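Local coordinates for protein putative xanthine dehydrogenase YAGS fad-binding subunit (PDB 5G5G) that probably oxidises aldehydes to carboxylic acids as the molybdenum-cofactor-binding subunit of a three-subunit periplasmic aldehyde oxidase that also carries iron-sulfur clusters, at residues H109-L114 / A252-L257; S323-A328 / F439-L444; Q416-A419 / Q423-D426; I475-A480 / V486-V491. One frame throughout, in Å; residues are numbered along the deposited sequence.

Interaction 1: residues H109-L114 / A252-L257; sequences HQAIAL and ALLAAL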
loop_
_atom_site.group_PDB
_atom_site.type_symbol
_atom_site.label_atom_id
_atom_site.label_comp_id
_atom_site.label_asym_id
_atom_site.label_seq_id
_atom_site.Cartn_x
_atom_site.Cartn_y
_atom_site.Cartn_z
ATOM N N HIS C 109 -17.944 -6.196 7.203
ATOM C CA HIS C 109 -17.657 -4.732 7.122
ATOM C C HIS C 109 -18.486 -3.941 6.131
ATOM O O HIS C 109 -18.209 -2.768 5.890
ATOM C CB HIS C 109 -16.168 -4.421 6.947
ATOM C CG HIS C 109 -15.377 -4.557 8.194
ATOM N ND1 HIS C 109 -14.020 -4.416 8.199
ATOM C CD2 HIS C 109 -15.731 -4.812 9.482
ATOM C CE1 HIS C 109 -13.555 -4.536 9.419
ATOM N NE2 HIS C 109 -14.572 -4.791 10.222
ATOM N N GLN C 110 -19.580 -4.492 5.628
ATOM C CA GLN C 110 -20.510 -3.685 4.865
ATOM C C GLN C 110 -21.087 -2.590 5.747
ATOM O O GLN C 110 -21.418 -2.851 6.920
ATOM C CB GLN C 110 -21.639 -4.553 4.311
ATOM C CG GLN C 110 -22.713 -3.795 3.520
ATOM C CD GLN C 110 -23.743 -4.762 2.946
ATOM O OE1 GLN C 110 -24.071 -5.792 3.565
ATOM N NE2 GLN C 110 -24.231 -4.458 1.739
ATOM N N ALA C 111 -21.145 -1.371 5.226
ATOM C CA ALA C 111 -21.591 -0.265 6.068
ATOM C C ALA C 111 -23.050 -0.468 6.504
ATOM O O ALA C 111 -23.912 -0.793 5.671
ATOM C CB ALA C 111 -21.463 1.041 5.353
ATOM N N ILE C 112 -23.337 -0.278 7.790
ATOM C CA ILE C 112 -24.711 -0.390 8.309
ATOM C C ILE C 112 -25.225 0.844 9.024
ATOM O O ILE C 112 -26.430 0.959 9.284
ATOM C CB ILE C 112 -24.944 -1.645 9.176
ATOM C CG1 ILE C 112 -24.030 -1.626 10.421
ATOM C CG2 ILE C 112 -24.727 -2.882 8.329
ATOM C CD1 ILE C 112 -24.325 -2.740 11.414
ATOM N N ALA C 113 -24.326 1.742 9.399
ATOM C CA ALA C 113 -24.729 2.967 10.068
ATOM C C ALA C 113 -23.606 4.005 9.966
ATOM O O ALA C 113 -22.442 3.666 9.639
ATOM C CB ALA C 113 -25.118 2.728 11.524
ATOM N N LEU C 114 -23.987 5.265 10.206
ATOM C CA LEU C 114 -23.008 6.361 10.283
ATOM C C LEU C 114 -23.385 7.252 11.441
ATOM O O LEU C 114 -24.500 7.744 11.489
ATOM C CB LEU C 114 -22.980 7.199 8.997
ATOM C CG LEU C 114 -21.929 8.331 8.995
ATOM C CD1 LEU C 114 -20.618 7.800 8.434
ATOM C CD2 LEU C 114 -22.424 9.545 8.232
ATOM N N ALA C 252 -18.969 8.250 0.135
ATOM C CA ALA C 252 -19.686 9.221 -0.674
ATOM C C ALA C 252 -21.193 9.183 -0.383
ATOM O O ALA C 252 -21.838 10.219 -0.173
ATOM C CB ALA C 252 -19.400 8.927 -2.133
ATOM N N LEU C 253 -21.773 7.994 -0.452
ATOM C CA LEU C 253 -23.163 7.834 -0.142
ATOM C C LEU C 253 -23.472 8.332 1.261
ATOM O O LEU C 253 -24.402 9.133 1.458
ATOM C CB LEU C 253 -23.618 6.391 -0.283
ATOM C CG LEU C 253 -25.091 6.195 0.084
ATOM C CD1 LEU C 253 -26.015 7.032 -0.770
ATOM C CD2 LEU C 253 -25.492 4.745 -0.019
ATOM N N LEU C 254 -22.678 7.887 2.233
ATOM C CA LEU C 254 -23.032 8.200 3.636
ATOM C C LEU C 254 -22.818 9.678 3.914
ATOM O O LEU C 254 -23.635 10.305 4.644
ATOM C CB LEU C 254 -22.284 7.300 4.605
ATOM C CG LEU C 254 -22.899 5.879 4.590
ATOM C CD1 LEU C 254 -21.967 4.943 5.278
ATOM C CD2 LEU C 254 -24.206 5.803 5.321
ATOM N N ALA C 255 -21.771 10.284 3.353
ATOM C CA ALA C 255 -21.585 11.730 3.519
ATOM C C ALA C 255 -22.802 12.487 3.041
ATOM O O ALA C 255 -23.320 13.397 3.722
ATOM C CB ALA C 255 -20.331 12.217 2.791
ATOM N N ALA C 256 -23.265 12.116 1.855
ATOM C CA ALA C 256 -24.405 12.756 1.222
ATOM C C ALA C 256 -25.705 12.597 2.033
ATOM O O ALA C 256 -26.421 13.577 2.318
ATOM C CB ALA C 256 -24.595 12.226 -0.188
ATOM N N LEU C 257 -25.996 11.358 2.433
ATOM C CA LEU C 257 -27.163 11.129 3.286
ATOM C C LEU C 257 -27.111 11.908 4.593
ATOM O O LEU C 257 -28.107 12.501 5.028
ATOM C CB LEU C 257 -27.298 9.643 3.605
ATOM C CG LEU C 257 -27.661 8.813 2.385
ATOM C CD1 LEU C 257 -27.605 7.346 2.779
ATOM C CD2 LEU C 257 -29.045 9.177 1.896
#

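Interaction 2: residues S323-A328 / F439-L444; sequences SELLYA and FRNNLL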
loop_
_atom_site.group_PDB
_atom_site.type_symbol
_atom_site.label_atom_id
_atom_site.label_comp_id
_atom_site.label_asym_id
_atom_site.label_seq_id
_atom_site.Cartn_x
_atom_site.Cartn_y
_atom_site.Cartn_z
ATOM N N SER C 323 -4.594 -14.837 -23.206
ATOM C CA SER C 323 -4.206 -16.089 -23.841
ATOM C C SER C 323 -4.837 -16.269 -25.219
ATOM O O SER C 323 -4.443 -17.199 -25.971
ATOM C CB SER C 323 -4.542 -17.269 -22.926
ATOM O OG SER C 323 -3.831 -17.132 -21.720
ATOM N N GLU C 324 -5.842 -15.450 -25.530
ATOM C CA GLU C 324 -6.478 -15.466 -26.823
ATOM C C GLU C 324 -5.666 -14.725 -27.858
ATOM O O GLU C 324 -5.923 -14.900 -29.058
ATOM C CB GLU C 324 -7.890 -14.846 -26.783
ATOM C CG GLU C 324 -8.788 -15.641 -25.807
ATOM C CD GLU C 324 -10.119 -15.004 -25.433
ATOM O OE1 GLU C 324 -10.427 -13.868 -25.888
ATOM O OE2 GLU C 324 -10.847 -15.641 -24.623
ATOM N N LEU C 325 -4.731 -13.896 -27.436
ATOM C CA LEU C 325 -4.037 -12.952 -28.358
ATOM C C LEU C 325 -2.517 -12.976 -28.279
ATOM O O LEU C 325 -1.840 -12.541 -29.227
ATOM C CB LEU C 325 -4.485 -11.497 -28.039
ATOM C CG LEU C 325 -5.904 -11.198 -28.454
ATOM C CD1 LEU C 325 -6.392 -9.870 -27.864
ATOM C CD2 LEU C 325 -6.081 -11.196 -29.952
ATOM N N LEU C 326 -1.954 -13.427 -27.169
ATOM C CA LEU C 326 -0.536 -13.223 -26.975
ATOM C C LEU C 326 0.328 -14.151 -27.831
ATOM O O LEU C 326 1.256 -13.664 -28.438
ATOM C CB LEU C 326 -0.152 -13.315 -25.493
ATOM C CG LEU C 326 1.285 -12.891 -25.082
ATOM C CD1 LEU C 326 1.686 -11.541 -25.647
ATOM C CD2 LEU C 326 1.402 -12.845 -23.562
ATOM N N TYR C 327 0.041 -15.455 -27.902
ATOM C CA TYR C 327 0.925 -16.362 -28.610
ATOM C C TYR C 327 0.196 -17.048 -29.757
ATOM O O TYR C 327 -1.010 -17.202 -29.712
ATOM C CB TYR C 327 1.541 -17.398 -27.686
ATOM C CG TYR C 327 2.318 -16.754 -26.576
ATOM C CD1 TYR C 327 3.477 -16.107 -26.842
ATOM C CD2 TYR C 327 1.861 -16.810 -25.266
ATOM C CE1 TYR C 327 4.217 -15.482 -25.833
ATOM C CE2 TYR C 327 2.612 -16.214 -24.222
ATOM C CZ TYR C 327 3.782 -15.554 -24.516
ATOM O OH TYR C 327 4.523 -14.919 -23.544
ATOM N N ALA C 328 0.945 -17.374 -30.817
ATOM C CA ALA C 328 0.423 -18.146 -31.905
ATOM C C ALA C 328 0.001 -19.547 -31.419
ATOM O O ALA C 328 0.440 -20.020 -30.345
ATOM C CB ALA C 328 1.436 -18.277 -33.031
ATOM N N PHE C 439 1.299 -7.739 -21.645
ATOM C CA PHE C 439 0.293 -7.546 -22.664
ATOM C C PHE C 439 -0.879 -6.858 -22.016
ATOM O O PHE C 439 -1.331 -7.289 -20.946
ATOM C CB PHE C 439 -0.157 -8.902 -23.198
ATOM C CG PHE C 439 -1.304 -8.819 -24.186
ATOM C CD1 PHE C 439 -1.033 -8.529 -25.506
ATOM C CD2 PHE C 439 -2.645 -8.880 -23.752
ATOM C CE1 PHE C 439 -2.073 -8.398 -26.432
ATOM C CE2 PHE C 439 -3.705 -8.702 -24.652
ATOM C CZ PHE C 439 -3.390 -8.474 -25.995
ATOM N N ARG C 440 -1.430 -5.856 -22.697
ATOM C CA ARG C 440 -2.652 -5.154 -22.226
ATOM C C ARG C 440 -3.262 -4.441 -23.394
ATOM O O ARG C 440 -2.549 -3.772 -24.146
ATOM C CB ARG C 440 -2.315 -4.176 -21.116
ATOM C CG ARG C 440 -3.504 -3.510 -20.440
ATOM C CD ARG C 440 -4.350 -4.448 -19.593
ATOM N NE ARG C 440 -5.459 -3.706 -19.028
ATOM C CZ ARG C 440 -6.503 -4.228 -18.385
ATOM N NH1 ARG C 440 -6.627 -5.550 -18.238
ATOM N NH2 ARG C 440 -7.441 -3.428 -17.880
ATOM N N ASN C 441 -4.552 -4.611 -23.595
ATOM C CA ASN C 441 -5.204 -3.958 -24.701
ATOM C C ASN C 441 -5.210 -2.406 -24.584
ATOM O O ASN C 441 -5.057 -1.843 -23.484
ATOM C CB ASN C 441 -6.613 -4.506 -24.896
ATOM C CG ASN C 441 -6.612 -5.899 -25.522
ATOM O OD1 ASN C 441 -5.762 -6.215 -26.346
ATOM N ND2 ASN C 441 -7.581 -6.712 -25.167
ATOM N N ASN C 442 -5.375 -1.772 -25.738
ATOM C CA ASN C 442 -5.555 -0.346 -25.811
ATOM C C ASN C 442 -7.020 -0.092 -26.113
ATOM O O ASN C 442 -7.516 -0.568 -27.115
ATOM C CB ASN C 442 -4.693 0.256 -26.901
ATOM C CG ASN C 442 -4.833 1.740 -26.986
ATOM O OD1 ASN C 442 -4.531 2.427 -26.033
ATOM N ND2 ASN C 442 -5.291 2.248 -28.130
ATOM N N LEU C 443 -7.701 0.671 -25.264
ATOM C CA LEU C 443 -9.149 0.881 -25.348
ATOM C C LEU C 443 -9.455 2.357 -25.625
ATOM O O LEU C 443 -8.719 3.223 -25.210
ATOM C CB LEU C 443 -9.807 0.477 -24.023
ATOM C CG LEU C 443 -9.567 -0.962 -23.547
ATOM C CD1 LEU C 443 -10.219 -1.168 -22.162
ATOM C CD2 LEU C 443 -10.078 -1.997 -24.547
ATOM N N LEU C 444 -10.548 2.622 -26.347
ATOM C CA LEU C 444 -10.892 3.962 -26.743
ATOM C C LEU C 444 -12.274 4.290 -26.217
ATOM O O LEU C 444 -13.157 3.469 -26.317
ATOM C CB LEU C 444 -10.950 4.075 -28.253
ATOM C CG LEU C 444 -9.659 3.976 -29.075
ATOM C CD1 LEU C 444 -8.553 4.838 -28.502
ATOM C CD2 LEU C 444 -9.199 2.541 -29.236
#

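Interaction 3: residues Q416-A419 / Q423-D426; sequences QRNA and QVRD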
loop_
_atom_site.group_PDB
_atom_site.type_symbol
_atom_site.label_atom_id
_atom_site.label_comp_id
_atom_site.label_asym_id
_atom_site.label_seq_id
_atom_site.Cartn_x
_atom_site.Cartn_y
_atom_site.Cartn_z
ATOM N N GLN C 416 24.008 -13.905 -19.999
ATOM C CA GLN C 416 24.877 -14.264 -18.892
ATOM C C GLN C 416 24.146 -15.148 -17.813
ATOM O O GLN C 416 24.783 -15.644 -16.882
ATOM C CB GLN C 416 25.583 -12.959 -18.386
ATOM C CG GLN C 416 26.794 -12.508 -19.309
ATOM C CD GLN C 416 26.469 -12.000 -20.764
ATOM O OE1 GLN C 416 25.961 -10.876 -20.962
ATOM N NE2 GLN C 416 26.835 -12.806 -21.788
ATOM N N ARG C 417 22.836 -15.369 -17.977
ATOM C CA ARG C 417 22.057 -16.319 -17.165
ATOM C C ARG C 417 22.608 -17.755 -17.325
ATOM O O ARG C 417 22.923 -18.197 -18.433
ATOM C CB ARG C 417 20.589 -16.336 -17.611
ATOM C CG ARG C 417 19.691 -17.289 -16.816
ATOM C CD ARG C 417 18.294 -17.384 -17.429
ATOM N NE ARG C 417 18.377 -18.259 -18.597
ATOM C CZ ARG C 417 17.572 -19.287 -18.899
ATOM N NH1 ARG C 417 16.514 -19.622 -18.213
ATOM N NH2 ARG C 417 17.843 -19.977 -19.998
ATOM N N ASN C 418 22.719 -18.448 -16.209
ATOM C CA ASN C 418 22.979 -19.851 -16.205
ATOM C C ASN C 418 21.635 -20.514 -16.348
ATOM O O ASN C 418 20.777 -20.364 -15.473
ATOM C CB ASN C 418 23.662 -20.259 -14.906
ATOM C CG ASN C 418 24.225 -21.671 -14.973
ATOM O OD1 ASN C 418 23.677 -22.540 -15.657
ATOM N ND2 ASN C 418 25.346 -21.887 -14.305
ATOM N N ALA C 419 21.445 -21.248 -17.446
ATOM C CA ALA C 419 20.175 -21.927 -17.726
ATOM C C ALA C 419 19.925 -23.154 -16.829
ATOM O O ALA C 419 18.795 -23.594 -16.695
ATOM C CB ALA C 419 20.136 -22.352 -19.189
ATOM N N GLN C 423 22.747 -22.705 -9.649
ATOM C CA GLN C 423 24.189 -22.850 -9.738
ATOM C C GLN C 423 24.955 -21.580 -9.491
ATOM O O GLN C 423 26.183 -21.611 -9.532
ATOM C CB GLN C 423 24.587 -23.385 -11.133
ATOM C CG GLN C 423 23.790 -24.599 -11.562
ATOM C CD GLN C 423 23.940 -25.734 -10.593
ATOM O OE1 GLN C 423 25.053 -26.139 -10.272
ATOM N NE2 GLN C 423 22.842 -26.230 -10.097
ATOM N N VAL C 424 24.259 -20.483 -9.181
ATOM C CA VAL C 424 24.909 -19.204 -9.011
ATOM C C VAL C 424 24.726 -18.632 -7.600
ATOM O O VAL C 424 23.607 -18.429 -7.158
ATOM C CB VAL C 424 24.419 -18.202 -10.069
ATOM C CG1 VAL C 424 25.143 -16.886 -9.897
ATOM C CG2 VAL C 424 24.602 -18.767 -11.462
ATOM N N ARG C 425 25.830 -18.357 -6.904
ATOM C CA ARG C 425 25.748 -17.781 -5.562
ATOM C C ARG C 425 26.421 -16.426 -5.533
ATOM O O ARG C 425 27.370 -16.187 -6.271
ATOM C CB ARG C 425 26.413 -18.677 -4.540
ATOM C CG ARG C 425 25.756 -20.034 -4.339
ATOM C CD ARG C 425 24.661 -19.926 -3.306
ATOM N NE ARG C 425 25.189 -19.836 -1.926
ATOM C CZ ARG C 425 25.196 -20.834 -1.038
ATOM N NH1 ARG C 425 24.683 -22.049 -1.326
ATOM N NH2 ARG C 425 25.732 -20.605 0.158
ATOM N N ASP C 426 25.900 -15.546 -4.689
ATOM C CA ASP C 426 26.567 -14.333 -4.288
ATOM C C ASP C 426 26.566 -14.376 -2.769
ATOM O O ASP C 426 25.583 -14.015 -2.149
ATOM C CB ASP C 426 25.836 -13.120 -4.821
ATOM C CG ASP C 426 26.413 -11.820 -4.304
ATOM O OD1 ASP C 426 27.517 -11.834 -3.720
ATOM O OD2 ASP C 426 25.759 -10.783 -4.488
#

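Interaction 4: residues I475-A480 / V486-V491; sequences ILAQTA and VPLEQV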
loop_
_atom_site.group_PDB
_atom_site.type_symbol
_atom_site.label_atom_id
_atom_site.label_comp_id
_atom_site.label_asym_id
_atom_site.label_seq_id
_atom_site.Cartn_x
_atom_site.Cartn_y
_atom_site.Cartn_z
ATOM N N ILE C 475 0.445 16.095 -18.847
ATOM C CA ILE C 475 0.270 15.738 -20.241
ATOM C C ILE C 475 -0.838 16.499 -20.973
ATOM O O ILE C 475 -0.707 16.780 -22.166
ATOM C CB ILE C 475 0.142 14.218 -20.466
ATOM C CG1 ILE C 475 -1.075 13.616 -19.725
ATOM C CG2 ILE C 475 1.485 13.591 -20.084
ATOM C CD1 ILE C 475 -1.517 12.240 -20.255
ATOM N N LEU C 476 -1.889 16.891 -20.248
ATOM C CA LEU C 476 -2.901 17.753 -20.846
ATOM C C LEU C 476 -2.329 19.154 -21.090
ATOM O O LEU C 476 -2.582 19.736 -22.156
ATOM C CB LEU C 476 -4.155 17.828 -19.967
ATOM C CG LEU C 476 -4.899 16.472 -19.899
ATOM C CD1 LEU C 476 -5.869 16.398 -18.728
ATOM C CD2 LEU C 476 -5.697 16.205 -21.159
ATOM N N ALA C 477 -1.510 19.672 -20.154
ATOM C CA ALA C 477 -0.813 20.955 -20.392
ATOM C C ALA C 477 0.134 20.872 -21.603
ATOM O O ALA C 477 0.154 21.747 -22.481
ATOM C CB ALA C 477 -0.066 21.394 -19.140
ATOM N N GLN C 478 0.860 19.772 -21.695
ATOM C CA GLN C 478 1.788 19.590 -22.815
ATOM C C GLN C 478 1.072 19.577 -24.167
ATOM O O GLN C 478 1.582 20.162 -25.179
ATOM C CB GLN C 478 2.609 18.344 -22.644
ATOM C CG GLN C 478 3.589 18.381 -21.459
ATOM C CD GLN C 478 4.213 17.003 -21.185
ATOM O OE1 GLN C 478 3.843 16.284 -20.250
ATOM N NE2 GLN C 478 5.169 16.617 -22.029
ATOM N N THR C 479 -0.085 18.916 -24.192
ATOM C CA THR C 479 -0.912 18.815 -25.402
ATOM C C THR C 479 -1.413 20.160 -25.875
ATOM O O THR C 479 -1.207 20.573 -27.035
ATOM C CB THR C 479 -2.080 17.830 -25.208
ATOM O OG1 THR C 479 -1.565 16.534 -24.835
ATOM C CG2 THR C 479 -2.911 17.724 -26.488
ATOM N N ALA C 480 -1.992 20.926 -24.958
ATOM C CA ALA C 480 -2.435 22.249 -25.310
ATOM C C ALA C 480 -1.291 23.190 -25.734
ATOM O O ALA C 480 -1.404 23.934 -26.711
ATOM C CB ALA C 480 -3.245 22.850 -24.190
ATOM N N VAL C 486 2.476 27.667 -27.451
ATOM C CA VAL C 486 2.792 28.451 -26.246
ATOM C C VAL C 486 3.687 27.633 -25.302
ATOM O O VAL C 486 3.778 26.405 -25.448
ATOM C CB VAL C 486 1.572 28.986 -25.491
ATOM C CG1 VAL C 486 0.778 29.928 -26.378
ATOM C CG2 VAL C 486 0.701 27.860 -24.944
ATOM N N PRO C 487 4.404 28.331 -24.381
ATOM C CA PRO C 487 5.285 27.586 -23.469
ATOM C C PRO C 487 4.414 26.766 -22.529
ATOM O O PRO C 487 3.311 27.206 -22.210
ATOM C CB PRO C 487 6.013 28.708 -22.688
ATOM C CG PRO C 487 5.896 29.934 -23.538
ATOM C CD PRO C 487 4.531 29.791 -24.182
ATOM N N LEU C 488 4.917 25.639 -22.077
ATOM C CA LEU C 488 4.202 24.832 -21.094
ATOM C C LEU C 488 3.723 25.659 -19.879
ATOM O O LEU C 488 2.582 25.485 -19.412
ATOM C CB LEU C 488 5.070 23.678 -20.625
ATOM C CG LEU C 488 4.438 22.738 -19.597
ATOM C CD1 LEU C 488 3.187 22.068 -20.158
ATOM C CD2 LEU C 488 5.506 21.716 -19.224
ATOM N N GLU C 489 4.565 26.570 -19.389
ATOM C CA GLU C 489 4.273 27.292 -18.141
ATOM C C GLU C 489 3.121 28.325 -18.306
ATOM O O GLU C 489 2.638 28.884 -17.327
ATOM C CB GLU C 489 5.545 27.914 -17.524
ATOM C CG GLU C 489 6.242 28.906 -18.409
ATOM C CD GLU C 489 7.281 28.291 -19.394
ATOM O OE1 GLU C 489 7.283 27.032 -19.689
ATOM O OE2 GLU C 489 8.115 29.118 -19.877
ATOM N N GLN C 490 2.647 28.517 -19.534
ATOM C CA GLN C 490 1.522 29.410 -19.773
ATOM C C GLN C 490 0.168 28.700 -19.894
ATOM O O GLN C 490 -0.843 29.315 -20.286
ATOM C CB GLN C 490 1.821 30.246 -21.030
ATOM C CG GLN C 490 2.750 31.430 -20.740
ATOM C CD GLN C 490 2.791 32.459 -21.864
ATOM O OE1 GLN C 490 1.773 32.761 -22.522
ATOM N NE2 GLN C 490 3.977 33.019 -22.087
ATOM N N VAL C 491 0.131 27.417 -19.577
ATOM C CA VAL C 491 -1.094 26.658 -19.670
ATOM C C VAL C 491 -1.568 26.310 -18.263
ATOM O O VAL C 491 -0.797 25.769 -17.453
ATOM C CB VAL C 491 -0.897 25.361 -20.473
ATOM C CG1 VAL C 491 -2.202 24.614 -20.624
ATOM C CG2 VAL C 491 -0.297 25.680 -21.865
#

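Interaction 1: residues H109-L114 / A252-L257
L254, on helix 250-262, drops its side chain between A111 and L114 of strand 111-117, and that one leucine makes nearly all of the helix's share of the contact. Its CB leaves the helix toward the strand. CG turns anti to the carbonyl carbon (chi1 -75°), and the fork then splits between the two strand residues. L254 CD1 meets the methyl of A111, CB to CD1 at 3.9 Å, while the other branch, L254 CD2, lies 4.1 Å from CB of L114. L114 answers from its own tip: its CD2 comes 3.9 Å from the carbonyl oxygen of L254, an apolar methyl resting on the helix backbone.

A111 and L114 are three residues apart and would normally face opposite sides of a strand. Here I112 and A113 both pair with V54 in a classic beta bulge and turn away from the helix, which lets the residues flanking them face it together. I53 of the neighbouring strand 49-55 touches L114 and L254, closing the cluster. With every contact residue buried and only methyl and methylene carbons meeting between side chains, helix and sheet are held here by dispersion and the exclusion of water.

Interaction 2: residues S323-A328 / F439-L444
F439 buries the most surface in this contact, and L325 and L326 share the other side of it. The phenyl ring stands near the end of strand 429-441, with CG anti to the backbone N (chi1 175°), which sends it toward the loop 323-328. L325 takes the far end of the ring: F439 CZ lies 3.8 Å from both CB and CD1 of L325. L326 takes the root instead. L326 CD1 sits 4.0 Å from F439 CB and 4.1 Å from F439 CD1, the two side chains running antiparallel alongside one another. Two consecutive leucines thus touch the phenylalanine at its root and at its far end, both obliquely to the ring.

N441, two residues further on, adds a smaller touch, its OD1 4.0 Å from L325 CD1 and the two side chains at about a right angle. That oxygen has its real partner in S584, to which it hydrogen-bonds; the N441 side chain is about 11 Å from the bound dioxothiomolybdenum ion.

The loop leads from strand 299-310 to strand 331-340 and leans on helix 354-372 as well, L326 touching L358 and E362. Loop 323-328 is therefore packed between that helix and the end of strand 429-441.

Interaction 3: residues Q416-A419 / Q423-D426
N418 reaches across to Q423 and V424 over a short surface loop that opens with an Asx turn: the N418 side-chain oxygen OD1 accepts a hydrogen bond from the backbone N of T420. Beyond the loop the chain enters a beta hairpin, strand 425-426 running antiparallel to strand 429-441.

Along the first segment, Q416 is the last of a 3-10 turn and stays clear of the second segment. R417 points away from it and touches H433 of strand 429-441. Its guanidinium has CA of A419 over one face, offset toward the rim, and makes a long, weak ion pair with D375. N418 then faces the other way and makes the whole of this segment's share of the contact. With CG anti to the backbone N (chi1 -168°), its amide projects toward Q423, while its CB lies 3.9 Å from V424 CG2. The N418 backbone oxygen is meanwhile bonded to N708. A419 follows, exposed, as the chain turns through the loop.

On the far side, V424 pairs by backbone with V431, so N418 packs against a residue held to the sheet edge. Q423 aims its CB at N418, but its chain bends at chi2 (-59°) and carries the amide off to the carbonyl of P421, which NE2 hydrogen-bonds. The amides of N418 and Q423 are turned 66° against each other and are not hydrogen-bonded together. What N418 ND2 does meet is the start of the glutamine chain: CB of Q423 at 3.6 Å and CG of Q423 at 4.2 Å.

Interaction 4: residues I475-A480 / V486-V491
L488 pushes one methyl onto the helix at A477, and this is the tight spot of the contact. L488 CD1 lies 3.5 Å from A477 CB, closer than carbons usually pack. The same methyl of L488 is 3.6 Å from A477 C and 3.6 Å from Q478 N, so it presses on the helix backbone as well as on the alanine. With CG anti to the backbone N (chi1 -180°), L488 reaches there from the 3-10 turn 488-490. Q478 points away from this side, yet its CG still passes 3.9 Å from L488 CD1; its amide goes elsewhere, NE2 to the carbonyl of V17 and OE1 to N618.

Helix 472-484 links strand 459-462 to its parallel neighbour 491-494 as a beta-alpha-beta crossover, and this contact lies where the chain leaves the helix for the second strand. V491 begins that strand. V491 CG1 packs more loosely, 3.9 Å from A477 CA and 4.1 Å from CB of both A477 and A480, with V461 touching both A480 and V491 from the sheet.

Facing the interior, T479 OG1 donates a hydrogen bond of 2.8 Å to I475 O, approaching from the face opposite T479 N, and I475 itself touches the pterin cytosine dinucleotide. Toward solvent the contact thins out: L488 and V491 are partly exposed, P487 and E489 fully so, and E489 turns away from the helix.

Interaction 1 comes first along the chain and joins the hammerhead portion, through strand 111-117, to helix 250-262 of a cofactor-binding portion. Interaction 2 follows, its centre about 39 Å away, and joins the two molybdopterin-binding portions of the chain. Interaction 3 is nested inside the loop that interaction 2 closes; both reach one sheet, in which strands 425-426 and 429-441 are neighbours, although their nearest atoms are about 14 Å apart. Interaction 4 comes last, in another sheet; its I475 touches the pterin cytosine dinucleotide, and in interaction 2 the N441 side chain is about 12 Å from it. The four are separate joints, interactions 3 and 4 being local to the second cofactor-binding portion.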